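Local coordinates for protein agmatine ureohydrolase (Thermoplasma volcanium GSS1, PDB 3PZL) that probably hydrolyses agmatine to putrescine and urea, as an arginase-family enzyme that binds two manganese ions per subunit, at residues S93-V96 with E97-I100; L276-N279 with G280-M284; D191-F194 with R195-S198. All blocks are in the same frame, centred on the assembly; numbering follows the deposited sequence.

Interaction 1 of 3, residues S93-V96 with E97-I100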
loop_
_atom_site.group_PDB
_atom_site.type_symbol
_atom_site.label_atom_id
_atom_site.label_comp_id
_atom_site.label_asym_id
_atom_site.label_seq_id
_atom_site.Cartn_x
_atom_site.Cartn_y
_atom_site.Cartn_z
ATOM N N SER B 93 -17.327 21.070 -4.713
ATOM C CA SER B 93 -18.586 21.197 -5.432
ATOM C C SER B 93 -18.679 20.087 -6.476
ATOM O O SER B 93 -17.652 19.642 -7.006
ATOM C CB SER B 93 -18.661 22.579 -6.084
ATOM O OG SER B 93 -19.829 22.723 -6.884
ATOM N N GLU B 94 -19.892 19.626 -6.770
ATOM C CA GLU B 94 -20.045 18.580 -7.781
ATOM C C GLU B 94 -20.296 19.146 -9.167
ATOM O O GLU B 94 -20.305 18.406 -10.159
ATOM C CB GLU B 94 -21.139 17.607 -7.381
ATOM C CG GLU B 94 -20.717 16.730 -6.176
ATOM C CD GLU B 94 -21.599 15.492 -5.926
ATOM O OE1 GLU B 94 -22.729 15.424 -6.477
ATOM O OE2 GLU B 94 -21.176 14.603 -5.130
ATOM N N ASP B 95 -20.466 20.463 -9.226
ATOM C CA ASP B 95 -20.849 21.148 -10.445
ATOM C C ASP B 95 -19.670 21.818 -11.203
ATOM O O ASP B 95 -19.074 22.797 -10.719
ATOM C CB ASP B 95 -21.947 22.175 -10.127
ATOM C CG ASP B 95 -22.383 22.955 -11.355
ATOM O OD1 ASP B 95 -22.287 22.414 -12.501
ATOM O OD2 ASP B 95 -22.815 24.110 -11.165
ATOM N N VAL B 96 -19.371 21.293 -12.396
ATOM C CA VAL B 96 -18.248 21.776 -13.214
ATOM C C VAL B 96 -18.416 23.256 -13.588
ATOM O O VAL B 96 -17.503 24.056 -13.366
ATOM C CB VAL B 96 -18.004 20.895 -14.498
ATOM C CG1 VAL B 96 -16.588 21.056 -15.012
ATOM C CG2 VAL B 96 -18.244 19.444 -14.199
ATOM N N GLU B 97 -19.575 23.618 -14.139
ATOM C CA GLU B 97 -19.833 25.005 -14.529
ATOM C C GLU B 97 -19.596 25.928 -13.357
ATOM O O GLU B 97 -18.932 26.933 -13.508
ATOM C CB GLU B 97 -21.246 25.211 -15.065
ATOM C CG GLU B 97 -21.489 24.733 -16.505
ATOM C CD GLU B 97 -22.798 23.882 -16.624
ATOM O OE1 GLU B 97 -23.732 24.038 -15.778
ATOM O OE2 GLU B 97 -22.888 23.036 -17.561
ATOM N N TYR B 98 -20.120 25.585 -12.187
ATOM C CA TYR B 98 -19.911 26.416 -10.996
ATOM C C TYR B 98 -18.441 26.661 -10.612
ATOM O O TYR B 98 -18.091 27.774 -10.178
ATOM C CB TYR B 98 -20.680 25.869 -9.794
ATOM C CG TYR B 98 -20.479 26.680 -8.531
ATOM C CD1 TYR B 98 -20.989 27.980 -8.414
ATOM C CD2 TYR B 98 -19.766 26.144 -7.453
ATOM C CE1 TYR B 98 -20.790 28.729 -7.251
ATOM C CE2 TYR B 98 -19.572 26.874 -6.284
ATOM C CZ TYR B 98 -20.085 28.165 -6.187
ATOM O OH TYR B 98 -19.874 28.872 -5.018
ATOM N N VAL B 99 -17.592 25.641 -10.750
ATOM C CA VAL B 99 -16.167 25.792 -10.444
ATOM C C VAL B 99 -15.460 26.649 -11.509
ATOM O O VAL B 99 -14.837 27.665 -11.192
ATOM C CB VAL B 99 -15.469 24.432 -10.264
ATOM C CG1 VAL B 99 -13.967 24.600 -10.269
ATOM C CG2 VAL B 99 -15.877 23.781 -8.965
ATOM N N ILE B 100 -15.598 26.261 -12.771
ATOM C CA ILE B 100 -15.054 27.037 -13.878
ATOM C C ILE B 100 -15.418 28.518 -13.812
ATOM O O ILE B 100 -14.578 29.370 -14.115
ATOM C CB ILE B 100 -15.502 26.488 -15.227
ATOM C CG1 ILE B 100 -14.981 25.083 -15.416
ATOM C CG2 ILE B 100 -14.972 27.340 -16.362
ATOM C CD1 ILE B 100 -15.452 24.480 -16.701
#
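V96 O accepts from I100 N at 3.0 Å, and the bond is nearly straight, at 164°. One residue earlier, D95 O accepts from V99 N at 3.2 Å. These are i to i+4 bonds of the first turn of helix 96-112, and D95 is its N-cap. The CG of D95 is anti to its own backbone N (chi1 179°), which swings the carboxylate beside the start of the helix. There OD2 accepts from Y98 N at 3.2 Å, a weak and bent capping bond. The same oxygen lies close to Y98 CB. The D95 and Y98 side chains cross at about a right angle, while the carboxylate and ring planes are only 17° apart. S93 OG accepts a weak bond from D95 N and lies 3.5 Å from Y98 CD2, approaching the ring obliquely. Farther in, V96 and I100 run side by side, with V96 CG1 4.0 Å from I100 CD1. D95 OD1 and E97 OE1, of like charge, are 3.9 Å apart. The partial positive charge at the helix start probably offsets some of that repulsion. An alanine in place of D95 would probably leave the Y98 amide without its capping acceptor and loosen the hold on the first turn. The turn follows strand 84-90, and helix 96-112 leads on to strand 116-121, which runs parallel to strand 84-90, in a beta-alpha-beta crossover. V99 packs on M90 of strand 84-90 and on I126 of helix 126-132. I100 meets V128 and R132 of that same helix, while V96 touches F44 and Y158 in loops.

Interaction 2 of 3, residues L276-N279 with G280-M284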
loop_
_atom_site.group_PDB
_atom_site.type_symbol
_atom_site.label_atom_id
_atom_site.label_comp_id
_atom_site.label_asym_id
_atom_site.label_seq_id
_atom_site.Cartn_x
_atom_site.Cartn_y
_atom_site.Cartn_z
ATOM N N LEU B 276 -3.222 9.640 -3.736
ATOM C CA LEU B 276 -3.602 8.308 -3.223
ATOM C C LEU B 276 -2.851 7.169 -3.917
ATOM O O LEU B 276 -2.718 6.044 -3.356
ATOM C CB LEU B 276 -5.116 8.064 -3.365
ATOM C CG LEU B 276 -6.063 9.134 -2.759
ATOM C CD1 LEU B 276 -7.559 8.917 -3.117
ATOM C CD2 LEU B 276 -5.873 9.280 -1.238
ATOM N N TYR B 277 -2.334 7.467 -5.108
ATOM C CA TYR B 277 -1.720 6.439 -5.930
ATOM C C TYR B 277 -0.218 6.266 -5.830
ATOM O O TYR B 277 0.323 5.421 -6.530
ATOM C CB TYR B 277 -2.127 6.595 -7.372
ATOM C CG TYR B 277 -3.534 6.108 -7.610
ATOM C CD1 TYR B 277 -4.635 6.953 -7.351
ATOM C CD2 TYR B 277 -3.772 4.785 -8.082
ATOM C CE1 TYR B 277 -5.925 6.513 -7.556
ATOM C CE2 TYR B 277 -5.078 4.333 -8.299
ATOM C CZ TYR B 277 -6.146 5.200 -8.019
ATOM O OH TYR B 277 -7.425 4.770 -8.238
ATOM N N ASP B 278 0.440 7.020 -4.941
ATOM C CA ASP B 278 1.860 6.774 -4.633
ATOM C C ASP B 278 2.184 7.213 -3.221
ATOM O O ASP B 278 1.284 7.540 -2.460
ATOM C CB ASP B 278 2.831 7.410 -5.658
ATOM C CG ASP B 278 2.994 8.933 -5.490
ATOM O OD1 ASP B 278 2.393 9.557 -4.584
ATOM O OD2 ASP B 278 3.742 9.543 -6.288
ATOM N N ASN B 279 3.472 7.213 -2.879
ATOM C CA ASN B 279 3.916 7.597 -1.535
ATOM C C ASN B 279 4.368 9.030 -1.384
ATOM O O ASN B 279 4.855 9.414 -0.324
ATOM C CB ASN B 279 5.014 6.661 -1.060
ATOM C CG ASN B 279 4.451 5.408 -0.453
ATOM O OD1 ASN B 279 3.417 5.439 0.249
ATOM N ND2 ASN B 279 5.125 4.291 -0.692
ATOM N N GLY B 280 4.218 9.831 -2.437
ATOM C CA GLY B 280 4.534 11.256 -2.320
ATOM C C GLY B 280 5.432 11.785 -3.421
ATOM O O GLY B 280 5.546 13.009 -3.578
ATOM N N ASN B 281 6.036 10.895 -4.217
ATOM C CA ASN B 281 7.014 11.366 -5.185
ATOM C C ASN B 281 6.402 12.254 -6.249
ATOM O O ASN B 281 7.057 13.167 -6.765
ATOM C CB ASN B 281 7.862 10.231 -5.776
ATOM C CG ASN B 281 8.866 9.639 -4.737
ATOM O OD1 ASN B 281 9.006 10.138 -3.607
ATOM N ND2 ASN B 281 9.542 8.557 -5.114
ATOM N N THR B 282 5.135 12.029 -6.557
ATOM C CA THR B 282 4.473 12.811 -7.619
ATOM C C THR B 282 4.143 14.241 -7.129
ATOM O O THR B 282 4.392 15.229 -7.810
ATOM C CB THR B 282 3.214 12.101 -8.140
ATOM O OG1 THR B 282 3.561 10.791 -8.602
ATOM C CG2 THR B 282 2.601 12.867 -9.273
ATOM N N SER B 283 3.639 14.356 -5.911
ATOM C CA SER B 283 3.387 15.676 -5.347
ATOM C C SER B 283 4.685 16.409 -5.029
ATOM O O SER B 283 4.704 17.623 -4.882
ATOM C CB SER B 283 2.484 15.582 -4.122
ATOM O OG SER B 283 3.070 14.725 -3.185
HETATM N N MSE B 284 5.772 15.667 -4.934
HETATM C CA MSE B 284 7.061 16.266 -4.696
HETATM C C MSE B 284 7.576 16.890 -5.994
HETATM O O MSE B 284 8.152 17.974 -6.000
HETATM C CB MSE B 284 8.039 15.232 -4.198
HETATM C CG MSE B 284 9.333 15.829 -3.698
HETATM SE SE MSE B 284 9.003 16.949 -2.087
HETATM C CE MSE B 284 10.857 17.321 -1.636
#
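From D278 to G280 the chain turns into helix 281-303, and at G280, the N-cap residue, phi is 131°, where any CB would run into N279 O. The D278 carboxylate spans this turn. Its CG lies between the backbone N and the carbonyl carbon (chi1 76°), which brings both oxygens round to the helix start. OD1 accepts from G280 N at 2.8 Å, from above the carboxylate plane, and closes an Asx turn. OD2 takes two bonds from T282. T282 N donates to the syn lone pair of D278 OD2 at 2.9 Å. The hydroxyl OG1 of T282 donates to the same oxygen at 2.6 Å, from above the plane. T282 OG1 also accepts from A240 N, which helps fix its rotation. Within the first turn, G280 O accepts from both S283 OG and M284 N, each at 3.0 Å. N279 and N281 turn to the third subunit: N279 ND2 bonds to its Y277 O, and N281 bonds to its R51 and P239. Three donors thus grip the D278 carboxylate at the helix start, two of them from out of its plane. Its negative charge is probably steadied there by the amides of G280 and T282.

Interaction 3 of 3, residues D191-F194 with R195-S198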
loop_
_atom_site.group_PDB
_atom_site.type_symbol
_atom_site.label_atom_id
_atom_site.label_comp_id
_atom_site.label_asym_id
_atom_site.label_seq_id
_atom_site.Cartn_x
_atom_site.Cartn_y
_atom_site.Cartn_z
ATOM N N ASP B 191 -11.435 15.588 -36.817
ATOM C CA ASP B 191 -11.997 16.935 -36.838
ATOM C C ASP B 191 -11.139 17.863 -37.694
ATOM O O ASP B 191 -9.917 17.882 -37.573
ATOM C CB ASP B 191 -12.180 17.514 -35.426
ATOM C CG ASP B 191 -13.188 18.682 -35.389
ATOM O OD1 ASP B 191 -13.124 19.615 -36.219
ATOM O OD2 ASP B 191 -14.060 18.673 -34.508
ATOM N N PRO B 192 -11.787 18.626 -38.581
ATOM C CA PRO B 192 -11.117 19.696 -39.307
ATOM C C PRO B 192 -10.412 20.671 -38.358
ATOM O O PRO B 192 -9.327 21.141 -38.677
ATOM C CB PRO B 192 -12.270 20.412 -40.014
ATOM C CG PRO B 192 -13.358 19.398 -40.121
ATOM C CD PRO B 192 -13.217 18.513 -38.933
ATOM N N ASP B 193 -11.018 20.947 -37.202
ATOM C CA ASP B 193 -10.472 21.903 -36.225
ATOM C C ASP B 193 -9.233 21.441 -35.474
ATOM O O ASP B 193 -8.533 22.251 -34.859
ATOM C CB ASP B 193 -11.546 22.333 -35.233
ATOM C CG ASP B 193 -12.482 23.360 -35.813
ATOM O OD1 ASP B 193 -12.382 23.653 -37.034
ATOM O OD2 ASP B 193 -13.316 23.876 -35.045
ATOM N N PHE B 194 -8.953 20.146 -35.536
ATOM C CA PHE B 194 -7.788 19.577 -34.872
ATOM C C PHE B 194 -6.478 20.251 -35.276
ATOM O O PHE B 194 -5.605 20.465 -34.441
ATOM C CB PHE B 194 -7.721 18.094 -35.176
ATOM C CG PHE B 194 -6.758 17.326 -34.317
ATOM C CD1 PHE B 194 -7.167 16.810 -33.084
ATOM C CD2 PHE B 194 -5.452 17.082 -34.767
ATOM C CE1 PHE B 194 -6.299 16.088 -32.305
ATOM C CE2 PHE B 194 -4.578 16.362 -33.993
ATOM C CZ PHE B 194 -5.007 15.858 -32.756
ATOM N N ARG B 195 -6.340 20.598 -36.551
ATOM C CA ARG B 195 -5.120 21.249 -37.026
ATOM C C ARG B 195 -5.011 22.728 -36.613
ATOM O O ARG B 195 -3.946 23.330 -36.763
ATOM C CB ARG B 195 -4.965 21.084 -38.538
ATOM C CG ARG B 195 -3.512 21.068 -39.023
ATOM C CD ARG B 195 -3.374 21.587 -40.495
ATOM N NE ARG B 195 -1.973 21.780 -40.924
ATOM C CZ ARG B 195 -1.229 20.851 -41.537
ATOM N NH1 ARG B 195 -1.734 19.644 -41.793
ATOM N NH2 ARG B 195 0.026 21.117 -41.888
ATOM N N LYS B 196 -6.093 23.296 -36.068
ATOM C CA LYS B 196 -6.082 24.688 -35.593
ATOM C C LYS B 196 -5.375 24.866 -34.246
ATOM O O LYS B 196 -5.276 25.977 -33.710
ATOM C CB LYS B 196 -7.492 25.285 -35.552
ATOM C CG LYS B 196 -8.080 25.562 -36.935
ATOM C CD LYS B 196 -9.562 25.906 -36.834
ATOM C CE LYS B 196 -10.181 26.040 -38.224
ATOM N NZ LYS B 196 -11.675 26.222 -38.098
ATOM N N VAL B 197 -4.876 23.762 -33.709
ATOM C CA VAL B 197 -4.065 23.783 -32.501
ATOM C C VAL B 197 -2.762 23.106 -32.825
ATOM O O VAL B 197 -2.712 22.158 -33.624
ATOM C CB VAL B 197 -4.745 23.057 -31.273
ATOM C CG1 VAL B 197 -3.736 22.754 -30.191
ATOM C CG2 VAL B 197 -5.928 23.885 -30.700
ATOM N N SER B 198 -1.705 23.601 -32.198
ATOM C CA SER B 198 -0.395 22.994 -32.328
ATOM C C SER B 198 -0.244 21.842 -31.328
ATOM O O SER B 198 -0.274 22.055 -30.115
ATOM C CB SER B 198 0.679 24.063 -32.118
ATOM O OG SER B 198 1.828 23.788 -32.893
#
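The short 3-10 turn at F194-K196 lies between helix 186-189 and strand 198-201, D193 and K196 meet across it, and an Asx turn leads into it. In the Asx turn, D191 OD1 accepts from D193 N at 2.7 Å on its anti side, 30° out of the carboxylate plane, and D191 OD2 makes a salt bridge to R165 of helix 163-171. The backbone is closed by an i to i+3 bond, K196 N donating to D193 O at 2.9 Å. A weak bond follows from V197 N to F194 O. The side chains of D193 and K196 add a second link. K196 CG is anti to the carbonyl carbon (chi1 -71°), and the chain beyond it is extended. It crosses D193 obliquely, and its CD lies 3.6 Å from D193 OD1. NZ then reaches OD1 at 2.9 Å in a salt bridge, from above the carboxylate plane (46° out of it). D193 OD2 is farther from NZ, so one oxygen does the work. F194 points the other way and is buried. Its ring stacks with F199 and meets F149 at a steep angle, and it also packs on Y73 of the fourth subunit. V197 rests on L168 and I176. The D193-K196 pair therefore ties the polar side of the turn by a main-chain bond and a charged side-chain bond together. With D191 bound to R165, both acidic groups have a basic partner, which probably keeps both ionised.

In the fold
All three are local contacts of neighbouring residues in connections of one parallel-sheet arginase-family subunit, and none touches another. Interactions 1 and 2 start helices 96-112 and 281-303. Interaction 3 starts no helix; its 3-10 turn leads into strand 198-201, the outermost of the sheet within this chain. Interactions 1 and 3 are partly buried, with apolar residues turned inward, while interaction 2 lies at the surface, where its asparagines bond to another subunit. An aspartate acts in each: through a weak capping bond in interaction 1, through three donors in interaction 2 and through a lysine salt bridge in interaction 3. The centres of interactions 2 and 3 are farthest apart, about 34 Å.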